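L-lysine 6-oxidase (Marinomonas mediterranea, PDB 3WEU) oxidises the side-chain amine of L-lysine with a cysteine tryptophylquinone cofactor, releasing ammonium and the hydrogen peroxide that makes it antibacterial. Local coordinates at residues Q174-F179 and Y199-G204; K92-Y97 and D216-I221; H88-K93 and S134-L139. One frame throughout, in Å; residues are numbered along the deposited sequence.

Interaction 1: Q174-F179 and Y199-G204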
loop_
_atom_site.group_PDB
_atom_site.type_symbol
_atom_site.label_atom_id
_atom_site.label_comp_id
_atom_site.label_asym_id
_atom_site.label_seq_id
_atom_site.Cartn_x
_atom_site.Cartn_y
_atom_site.Cartn_z
ATOM N N GLN A 174 -10.622 7.653 7.169
ATOM C CA GLN A 174 -10.985 6.432 6.424
ATOM C C GLN A 174 -12.296 5.839 6.984
ATOM O O GLN A 174 -12.575 5.967 8.163
ATOM C CB GLN A 174 -9.883 5.416 6.620
ATOM C CG GLN A 174 -8.560 5.806 6.060
ATOM C CD GLN A 174 -8.500 5.412 4.603
ATOM O OE1 GLN A 174 -8.102 4.291 4.264
ATOM N NE2 GLN A 174 -8.981 6.290 3.746
ATOM N N GLY A 175 -13.135 5.247 6.141
ATOM C CA GLY A 175 -14.429 4.733 6.645
ATOM C C GLY A 175 -15.400 5.807 7.047
ATOM O O GLY A 175 -15.414 6.911 6.456
ATOM N N SER A 176 -16.237 5.514 8.023
ATOM C CA SER A 176 -17.250 6.438 8.465
ATOM C C SER A 176 -16.573 7.733 8.974
ATOM O O SER A 176 -15.649 7.670 9.748
ATOM C CB SER A 176 -18.074 5.830 9.604
ATOM O OG SER A 176 -18.649 4.554 9.212
ATOM N N LYS A 177 -17.084 8.903 8.585
ATOM C CA LYS A 177 -16.397 10.175 8.855
ATOM C C LYS A 177 -16.661 10.799 10.211
ATOM O O LYS A 177 -15.713 11.362 10.839
ATOM C CB LYS A 177 -16.759 11.184 7.761
ATOM C CG LYS A 177 -16.338 10.707 6.407
ATOM C CD LYS A 177 -16.078 11.824 5.412
ATOM C CE LYS A 177 -15.149 11.296 4.324
ATOM N NZ LYS A 177 -15.716 11.549 2.969
ATOM N N HIS A 178 -17.922 10.737 10.640
ATOM C CA HIS A 178 -18.428 11.524 11.790
ATOM C C HIS A 178 -19.171 10.725 12.786
ATOM O O HIS A 178 -20.317 10.408 12.588
ATOM C CB HIS A 178 -19.333 12.673 11.327
ATOM C CG HIS A 178 -18.587 13.713 10.539
ATOM N ND1 HIS A 178 -18.696 13.840 9.165
ATOM C CD2 HIS A 178 -17.636 14.601 10.926
ATOM C CE1 HIS A 178 -17.871 14.782 8.745
ATOM N NE2 HIS A 178 -17.213 15.255 9.793
ATOM N N PHE A 179 -18.516 10.401 13.882
ATOM C CA PHE A 179 -19.190 9.671 14.957
ATOM C C PHE A 179 -20.167 10.582 15.695
ATOM O O PHE A 179 -19.821 11.685 16.071
ATOM C CB PHE A 179 -18.175 9.113 15.963
ATOM C CG PHE A 179 -18.830 8.474 17.105
ATOM C CD1 PHE A 179 -19.330 7.183 16.987
ATOM C CD2 PHE A 179 -19.104 9.180 18.258
ATOM C CE1 PHE A 179 -20.057 6.622 18.037
ATOM C CE2 PHE A 179 -19.819 8.642 19.283
ATOM C CZ PHE A 179 -20.297 7.349 19.192
ATOM N N TYR A 199 -25.357 2.233 14.707
ATOM C CA TYR A 199 -25.756 2.411 13.370
ATOM C C TYR A 199 -24.844 1.742 12.346
ATOM O O TYR A 199 -25.143 1.810 11.148
ATOM C CB TYR A 199 -25.854 3.896 13.087
ATOM C CG TYR A 199 -26.913 4.588 13.870
ATOM C CD1 TYR A 199 -26.609 5.213 15.103
ATOM C CD2 TYR A 199 -28.251 4.520 13.472
ATOM C CE1 TYR A 199 -27.613 5.839 15.841
ATOM C CE2 TYR A 199 -29.261 5.113 14.218
ATOM C CZ TYR A 199 -28.948 5.771 15.394
ATOM O OH TYR A 199 -29.935 6.389 16.092
ATOM N N GLY A 200 -23.799 1.075 12.821
ATOM C CA GLY A 200 -22.808 0.450 11.988
ATOM C C GLY A 200 -21.592 1.299 11.628
ATOM O O GLY A 200 -20.782 0.919 10.756
ATOM N N PHE A 201 -21.466 2.457 12.292
ATOM C CA PHE A 201 -20.276 3.313 12.177
ATOM C C PHE A 201 -18.984 2.497 12.292
ATOM O O PHE A 201 -18.815 1.666 13.197
ATOM C CB PHE A 201 -20.276 4.371 13.311
ATOM C CG PHE A 201 -19.072 5.267 13.299
ATOM C CD1 PHE A 201 -17.887 4.901 13.888
ATOM C CD2 PHE A 201 -19.157 6.503 12.645
ATOM C CE1 PHE A 201 -16.755 5.761 13.799
ATOM C CE2 PHE A 201 -18.051 7.329 12.557
ATOM C CZ PHE A 201 -16.873 6.962 13.136
ATOM N N ALA A 202 -18.059 2.759 11.402
ATOM C CA ALA A 202 -16.712 2.122 11.491
ATOM C C ALA A 202 -15.789 2.995 10.641
ATOM O O ALA A 202 -15.915 3.073 9.405
ATOM C CB ALA A 202 -16.749 0.689 10.987
ATOM N N GLY A 203 -14.921 3.701 11.372
ATOM C CA GLY A 203 -13.971 4.659 10.784
ATOM C C GLY A 203 -12.717 4.807 11.620
ATOM O O GLY A 203 -12.649 4.409 12.815
ATOM N N GLY A 204 -11.718 5.413 10.990
ATOM C CA GLY A 204 -10.464 5.661 11.686
ATOM C C GLY A 204 -9.466 6.458 10.829
ATOM O O GLY A 204 -9.768 6.906 9.680
#
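The ring of F201 is sandwiched between S176 and F179. S176 CB sits over one face, 3.6 Å from the centroid of the F201 ring and displaced toward the CD2-CE2 rim; F179 CB lies over the opposite face, also off centre, 4.1 Å from the same centroid. Both are CH-pi contacts. The F179 ring then turns its edge to the F201 face in a T-shaped pair, planes at 87°, with F179 CD1 nearest to F201 CD1 and CG. F201 CG stands anti to the backbone N (chi1 178°), on a CB that points toward 174-179.

S176 grips A202 twice. Its backbone N donates to A202 O (2.8 Å), reaching that oxygen from above the carbonyl plane, and its OG accepts from A202 N in a nearly straight bond of 2.9 Å. S176 OG lies anti to the carbonyl carbon, beside the backbone N, where A202 N meets it. S176 O is buried here and has no hydrogen-bonding partner in the model; G203 CA approaches it in a CA-H...O contact at 3.6 Å.

Next along the strands, Q174 and G204 form an antiparallel hydrogen-bonded pair: Q174 N to G204 O (2.8 Å, bent to 135°) and G204 N to Q174 O (3.0 Å). Between these bonds and those of S176, G175 and G203 are a non-hydrogen-bonded pair with CA atoms only 4.2 Å apart; the two glycines bring their backbones this close, and G175 has a positive phi. Farther out, D220 OD2 accepts from the backbone N of Y199 and of F201, fixing the turn that leads into the strand. The whole is a short antiparallel pairing from a three-stranded sheet, 174-175, 202-204 and 217-219, that is prolonged by an aromatic pair in the adjoining loops.

Interaction 2: K92-Y97 and D216-I221; sequences KKAAWY and DWYDDI
A lysine-aspartate salt bridge inside the protein carries this contact: K93 NZ lies 2.8 Å from D219 OD2, and both residues are buried. K93 reaches across with an extended chain and meets D219 at about a right angle, its NZ on the syn lone pair of OD2. A chi1 of 74° sets D219 CG between the backbone N and the carbonyl carbon. D219 OD1 accepts from I221 N at 3.2 Å, from above the carboxylate plane, closing an Asx turn. I221 lines the side of the ammonium group, CG1 standing 3.8 Å from K93 NZ and CG2 beside K93 CE. Next to K93, A94 CB touches Y218 CE1 obliquely at 3.7 Å. The Y218 ring is held at its far end by D216, whose OD1 takes the hydroxyl nearly along its C-O axis.

The contact thus joins the 3-10 turn 93-95 after strand 80-91 to the edge strand 217-219. A second partner of K93 NZ is A506 O, so the buried ammonium is shared between a carboxylate and a carbonyl, which probably favours its charged form and that of D219.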
loop_
_atom_site.group_PDB
_atom_site.type_symbol
_atom_site.label_atom_id
_atom_site.label_comp_id
_atom_site.label_asym_id
_atom_site.label_seq_id
_atom_site.Cartn_x
_atom_site.Cartn_y
_atom_site.Cartn_z
ATOM N N LYS A 92 -15.136 0.090 24.755
ATOM C CA LYS A 92 -13.746 0.185 25.239
ATOM C C LYS A 92 -12.746 -0.435 24.320
ATOM O O LYS A 92 -11.565 -0.595 24.717
ATOM C CB LYS A 92 -13.669 -0.544 26.572
ATOM C CG LYS A 92 -14.072 0.237 27.782
ATOM C CD LYS A 92 -13.845 -0.580 28.989
ATOM C CE LYS A 92 -14.031 0.114 30.327
ATOM N NZ LYS A 92 -13.631 -0.791 31.438
ATOM N N LYS A 93 -13.162 -0.824 23.100
ATOM C CA LYS A 93 -12.323 -1.647 22.285
ATOM C C LYS A 93 -10.956 -0.951 21.977
ATOM O O LYS A 93 -9.936 -1.592 21.930
ATOM C CB LYS A 93 -12.943 -1.958 20.930
ATOM C CG LYS A 93 -14.245 -2.732 20.987
ATOM C CD LYS A 93 -14.651 -3.092 19.550
ATOM C CE LYS A 93 -15.927 -3.937 19.557
ATOM N NZ LYS A 93 -16.287 -4.461 18.230
ATOM N N ALA A 94 -10.996 0.326 21.625
ATOM C CA ALA A 94 -9.761 1.031 21.236
ATOM C C ALA A 94 -8.748 1.148 22.411
ATOM O O ALA A 94 -7.575 1.361 22.191
ATOM C CB ALA A 94 -10.046 2.386 20.621
ATOM N N ALA A 95 -9.230 0.983 23.607
ATOM C CA ALA A 95 -8.453 1.063 24.822
ATOM C C ALA A 95 -7.986 -0.289 25.342
ATOM O O ALA A 95 -7.201 -0.330 26.286
ATOM C CB ALA A 95 -9.314 1.723 25.873
ATOM N N TRP A 96 -8.436 -1.403 24.729
ATOM C CA TRP A 96 -8.076 -2.705 25.219
ATOM C C TRP A 96 -6.840 -3.288 24.530
ATOM O O TRP A 96 -6.155 -2.659 23.691
ATOM C CB TRP A 96 -9.296 -3.656 25.184
ATOM C CG TRP A 96 -9.189 -4.851 26.216
ATOM C CD1 TRP A 96 -9.201 -6.181 25.938
ATOM C CD2 TRP A 96 -9.015 -4.742 27.628
ATOM N NE1 TRP A 96 -9.085 -6.907 27.058
ATOM C CE2 TRP A 96 -8.931 -6.049 28.125
ATOM C CE3 TRP A 96 -8.879 -3.654 28.519
ATOM C CZ2 TRP A 96 -8.751 -6.321 29.467
ATOM C CZ3 TRP A 96 -8.663 -3.915 29.850
ATOM C CH2 TRP A 96 -8.634 -5.243 30.325
ATOM N N TYR A 97 -6.548 -4.514 24.921
ATOM C CA TYR A 97 -5.477 -5.288 24.310
ATOM C C TYR A 97 -5.810 -5.772 22.917
ATOM O O TYR A 97 -6.960 -6.025 22.588
ATOM C CB TYR A 97 -5.203 -6.525 25.156
ATOM C CG TYR A 97 -4.728 -6.233 26.540
ATOM C CD1 TYR A 97 -3.359 -5.962 26.766
ATOM C CD2 TYR A 97 -5.555 -6.302 27.618
ATOM C CE1 TYR A 97 -2.868 -5.718 28.027
ATOM C CE2 TYR A 97 -5.048 -6.046 28.908
ATOM C CZ TYR A 97 -3.694 -5.749 29.061
ATOM O OH TYR A 97 -3.139 -5.540 30.217
ATOM N N ASP A 216 -6.156 3.671 15.724
ATOM C CA ASP A 216 -6.996 4.866 15.749
ATOM C C ASP A 216 -8.249 4.619 14.880
ATOM O O ASP A 216 -8.710 5.475 14.079
ATOM C CB ASP A 216 -6.157 6.118 15.310
ATOM C CG ASP A 216 -6.800 7.449 15.685
ATOM O OD1 ASP A 216 -7.663 7.528 16.589
ATOM O OD2 ASP A 216 -6.376 8.477 15.110
ATOM N N TRP A 217 -8.791 3.412 15.074
ATOM C CA TRP A 217 -10.048 2.978 14.486
ATOM C C TRP A 217 -11.082 2.736 15.553
ATOM O O TRP A 217 -10.790 2.343 16.737
ATOM C CB TRP A 217 -9.856 1.642 13.681
ATOM C CG TRP A 217 -9.587 1.944 12.271
ATOM C CD1 TRP A 217 -8.408 2.373 11.764
ATOM C CD2 TRP A 217 -10.511 1.961 11.181
ATOM N NE1 TRP A 217 -8.534 2.644 10.436
ATOM C CE2 TRP A 217 -9.816 2.411 10.053
ATOM C CE3 TRP A 217 -11.860 1.659 11.047
ATOM C CZ2 TRP A 217 -10.420 2.530 8.810
ATOM C CZ3 TRP A 217 -12.433 1.791 9.825
ATOM C CH2 TRP A 217 -11.729 2.197 8.731
ATOM N N TYR A 218 -12.339 2.862 15.118
ATOM C CA TYR A 218 -13.485 2.809 16.031
ATOM C C TYR A 218 -14.691 2.183 15.368
ATOM O O TYR A 218 -14.852 2.329 14.173
ATOM C CB TYR A 218 -13.877 4.266 16.486
ATOM C CG TYR A 218 -12.712 4.961 17.091
ATOM C CD1 TYR A 218 -12.440 4.861 18.447
ATOM C CD2 TYR A 218 -11.816 5.638 16.275
ATOM C CE1 TYR A 218 -11.295 5.443 18.971
ATOM C CE2 TYR A 218 -10.667 6.174 16.787
ATOM C CZ TYR A 218 -10.416 6.070 18.116
ATOM O OH TYR A 218 -9.243 6.649 18.524
ATOM N N ASP A 219 -15.536 1.567 16.169
ATOM C CA ASP A 219 -16.871 1.201 15.737
ATOM C C ASP A 219 -17.876 1.610 16.793
ATOM O O ASP A 219 -17.469 2.172 17.804
ATOM C CB ASP A 219 -16.906 -0.287 15.332
ATOM C CG ASP A 219 -16.865 -1.280 16.503
ATOM O OD1 ASP A 219 -17.197 -0.954 17.639
ATOM O OD2 ASP A 219 -16.536 -2.455 16.249
ATOM N N ASP A 220 -19.167 1.306 16.563
ATOM C CA ASP A 220 -20.225 1.769 17.409
ATOM C C ASP A 220 -20.953 0.625 18.070
ATOM O O ASP A 220 -22.025 0.788 18.587
ATOM C CB ASP A 220 -21.178 2.752 16.714
ATOM C CG ASP A 220 -21.992 2.149 15.591
ATOM O OD1 ASP A 220 -21.882 0.931 15.301
ATOM O OD2 ASP A 220 -22.667 2.979 14.935
ATOM N N ILE A 221 -20.283 -0.520 18.123
ATOM C CA ILE A 221 -20.635 -1.572 19.072
ATOM C C ILE A 221 -20.512 -0.995 20.456
ATOM O O ILE A 221 -19.714 -0.094 20.649
ATOM C CB ILE A 221 -19.679 -2.799 18.894
ATOM C CG1 ILE A 221 -19.906 -3.500 17.552
ATOM C CG2 ILE A 221 -19.762 -3.779 20.067
ATOM C CD1 ILE A 221 -21.227 -4.322 17.527
#

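Interaction 3: H88-K93 and S134-L139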
loop_
_atom_site.group_PDB
_atom_site.type_symbol
_atom_site.label_atom_id
_atom_site.label_comp_id
_atom_site.label_asym_id
_atom_site.label_seq_id
_atom_site.Cartn_x
_atom_site.Cartn_y
_atom_site.Cartn_z
ATOM N N HIS A 88 -26.225 2.721 30.624
ATOM C CA HIS A 88 -24.929 3.247 30.345
ATOM C C HIS A 88 -24.095 2.317 29.434
ATOM O O HIS A 88 -23.529 1.342 29.891
ATOM C CB HIS A 88 -24.167 3.558 31.665
ATOM C CG HIS A 88 -22.880 4.322 31.473
ATOM N ND1 HIS A 88 -22.089 4.733 32.544
ATOM C CD2 HIS A 88 -22.227 4.716 30.361
ATOM C CE1 HIS A 88 -21.026 5.362 32.085
ATOM N NE2 HIS A 88 -21.105 5.414 30.768
ATOM N N LEU A 89 -24.030 2.646 28.157
ATOM C CA LEU A 89 -23.322 1.848 27.166
ATOM C C LEU A 89 -21.976 2.511 26.900
ATOM O O LEU A 89 -21.875 3.746 26.963
ATOM C CB LEU A 89 -24.121 1.851 25.857
ATOM C CG LEU A 89 -25.551 1.300 25.891
ATOM C CD1 LEU A 89 -26.138 1.223 24.458
ATOM C CD2 LEU A 89 -25.662 -0.019 26.606
ATOM N N ALA A 90 -20.952 1.734 26.592
ATOM C CA ALA A 90 -19.639 2.252 26.185
ATOM C C ALA A 90 -18.919 1.259 25.287
ATOM O O ALA A 90 -19.300 0.076 25.192
ATOM C CB ALA A 90 -18.743 2.561 27.404
ATOM N N ASN A 91 -17.942 1.765 24.539
ATOM C CA ASN A 91 -17.112 0.908 23.735
ATOM C C ASN A 91 -15.723 1.127 24.179
ATOM O O ASN A 91 -15.140 2.225 23.931
ATOM C CB ASN A 91 -17.287 1.295 22.271
ATOM C CG ASN A 91 -16.410 0.519 21.323
ATOM O OD1 ASN A 91 -15.212 0.331 21.524
ATOM N ND2 ASN A 91 -16.985 0.171 20.218
ATOM N N LYS A 92 -15.136 0.090 24.755
ATOM C CA LYS A 92 -13.746 0.185 25.239
ATOM C C LYS A 92 -12.746 -0.435 24.320
ATOM O O LYS A 92 -11.565 -0.595 24.717
ATOM C CB LYS A 92 -13.669 -0.544 26.572
ATOM C CG LYS A 92 -14.072 0.237 27.782
ATOM C CD LYS A 92 -13.845 -0.580 28.989
ATOM C CE LYS A 92 -14.031 0.114 30.327
ATOM N NZ LYS A 92 -13.631 -0.791 31.438
ATOM N N LYS A 93 -13.162 -0.824 23.100
ATOM C CA LYS A 93 -12.323 -1.647 22.285
ATOM C C LYS A 93 -10.956 -0.951 21.977
ATOM O O LYS A 93 -9.936 -1.592 21.930
ATOM C CB LYS A 93 -12.943 -1.958 20.930
ATOM C CG LYS A 93 -14.245 -2.732 20.987
ATOM C CD LYS A 93 -14.651 -3.092 19.550
ATOM C CE LYS A 93 -15.927 -3.937 19.557
ATOM N NZ LYS A 93 -16.287 -4.461 18.230
ATOM N N SER A 134 -9.335 8.254 26.879
ATOM C CA SER A 134 -10.030 9.025 25.868
ATOM C C SER A 134 -10.237 8.170 24.589
ATOM O O SER A 134 -10.975 8.514 23.681
ATOM C CB SER A 134 -9.311 10.352 25.610
ATOM O OG SER A 134 -8.221 10.059 24.789
ATOM N N LEU A 135 -9.604 7.019 24.567
ATOM C CA LEU A 135 -9.798 6.069 23.474
ATOM C C LEU A 135 -11.177 5.375 23.551
ATOM O O LEU A 135 -11.667 4.866 22.526
ATOM C CB LEU A 135 -8.668 5.007 23.488
ATOM C CG LEU A 135 -7.282 5.527 23.062
ATOM C CD1 LEU A 135 -6.244 4.428 23.353
ATOM C CD2 LEU A 135 -7.306 5.918 21.584
ATOM N N ILE A 136 -11.762 5.370 24.751
ATOM C CA ILE A 136 -13.014 4.748 25.022
ATOM C C ILE A 136 -14.068 5.631 24.385
ATOM O O ILE A 136 -13.964 6.873 24.398
ATOM C CB ILE A 136 -13.313 4.699 26.531
ATOM C CG1 ILE A 136 -12.209 3.935 27.244
ATOM C CG2 ILE A 136 -14.676 4.088 26.875
ATOM C CD1 ILE A 136 -12.373 3.828 28.711
ATOM N N ILE A 137 -15.108 5.005 23.826
ATOM C CA ILE A 137 -16.274 5.754 23.431
ATOM C C ILE A 137 -17.255 5.635 24.558
ATOM O O ILE A 137 -17.818 4.547 24.812
ATOM C CB ILE A 137 -16.937 5.280 22.130
ATOM C CG1 ILE A 137 -15.957 5.247 20.975
ATOM C CG2 ILE A 137 -18.101 6.223 21.751
ATOM C CD1 ILE A 137 -16.566 4.821 19.635
ATOM N N ASP A 138 -17.469 6.765 25.257
ATOM C CA ASP A 138 -18.273 6.846 26.421
ATOM C C ASP A 138 -18.968 8.233 26.482
ATOM O O ASP A 138 -18.317 9.297 26.661
ATOM C CB ASP A 138 -17.391 6.649 27.644
ATOM C CG ASP A 138 -18.143 6.776 28.954
ATOM O OD1 ASP A 138 -19.398 6.796 28.980
ATOM O OD2 ASP A 138 -17.471 6.797 30.022
ATOM N N LEU A 139 -20.278 8.216 26.320
ATOM C CA LEU A 139 -21.072 9.429 26.196
ATOM C C LEU A 139 -21.905 9.574 27.415
ATOM O O LEU A 139 -22.773 10.426 27.479
ATOM C CB LEU A 139 -21.933 9.354 24.959
ATOM C CG LEU A 139 -21.202 9.111 23.641
ATOM C CD1 LEU A 139 -22.196 9.173 22.486
ATOM C CD2 LEU A 139 -20.036 10.068 23.367
HETATM O O HOH W 1 -22.492 6.437 26.474
HETATM O O HOH W 2 -13.176 2.480 21.794
#
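The imidazole of H88 meets D138 at its edge: NE2 donates to D138 OD1 at 2.8 Å, almost straight (175°), with the oxygen close to the ring plane. The motif around it is an antiparallel pairing of strands 80-91 and 137-145 in the large mixed sheet of the N-terminal region. The D138 carboxylate plane is turned 33° from the H88 ring, and NE2 approaches OD1 on its syn side, 31° out of that plane. In both residues CG is anti to the backbone N, and the two side chains cross at about a right angle. OD1 also accepts from G140 N and OD2 is bonded to Y162 OH, so three partners, H88, G140 and Y162, hold the carboxylate. An imidazole N-H facing a carboxylate probably favours the ionised acid.

The firm point of the pairing is the hydrogen-bonded pair N91-I137, where N91 N to I137 O and I137 N to N91 O are both 2.8 Å; on the same face N91 CB rests against I137 CB. A90 CA adds a CA-H...O contact to I137 O. Strand 80-91 is bonded on its other side to strand 223-232, through H88 with S225 and A90 with D223.

Beyond the N91-I137 pair the chains stay close, without a further backbone pair. K92 and I136 run side by side, pointing the same way, with K92 CG against I136 CG2 at 4.0 Å, while K92 NZ goes on to salt bridges with D500 and E497. N91 OD1 accepts from K93 N in an Asx turn. Water 1 accepts from L139 N and lies 2.8 Å from L89 O, bridging the two segments; at the other end, water 2 lies 2.9 Å from both N91 O and L135 O.

Interactions 2 and 3 are buried and share K92 and K93, where strand 80-91 runs into its 3-10 turn; interaction 1 is only partly buried, with some exposed residues. Chemistry follows place: aromatic packing and glycine-rich strand pairing in interaction 1, an enclosed ion pair in interaction 2, backbone pairing with a histidine-carboxylate bond in interaction 3. Strands 202-204 and 217-219 are sheet neighbours, joined by Y218 N to G203 O, which ties interaction 1 to interaction 2. N91 ND2 reaches I221 O, linking interactions 2 and 3, and F179 packs on I137 and L139, bringing interactions 1 and 3 into contact.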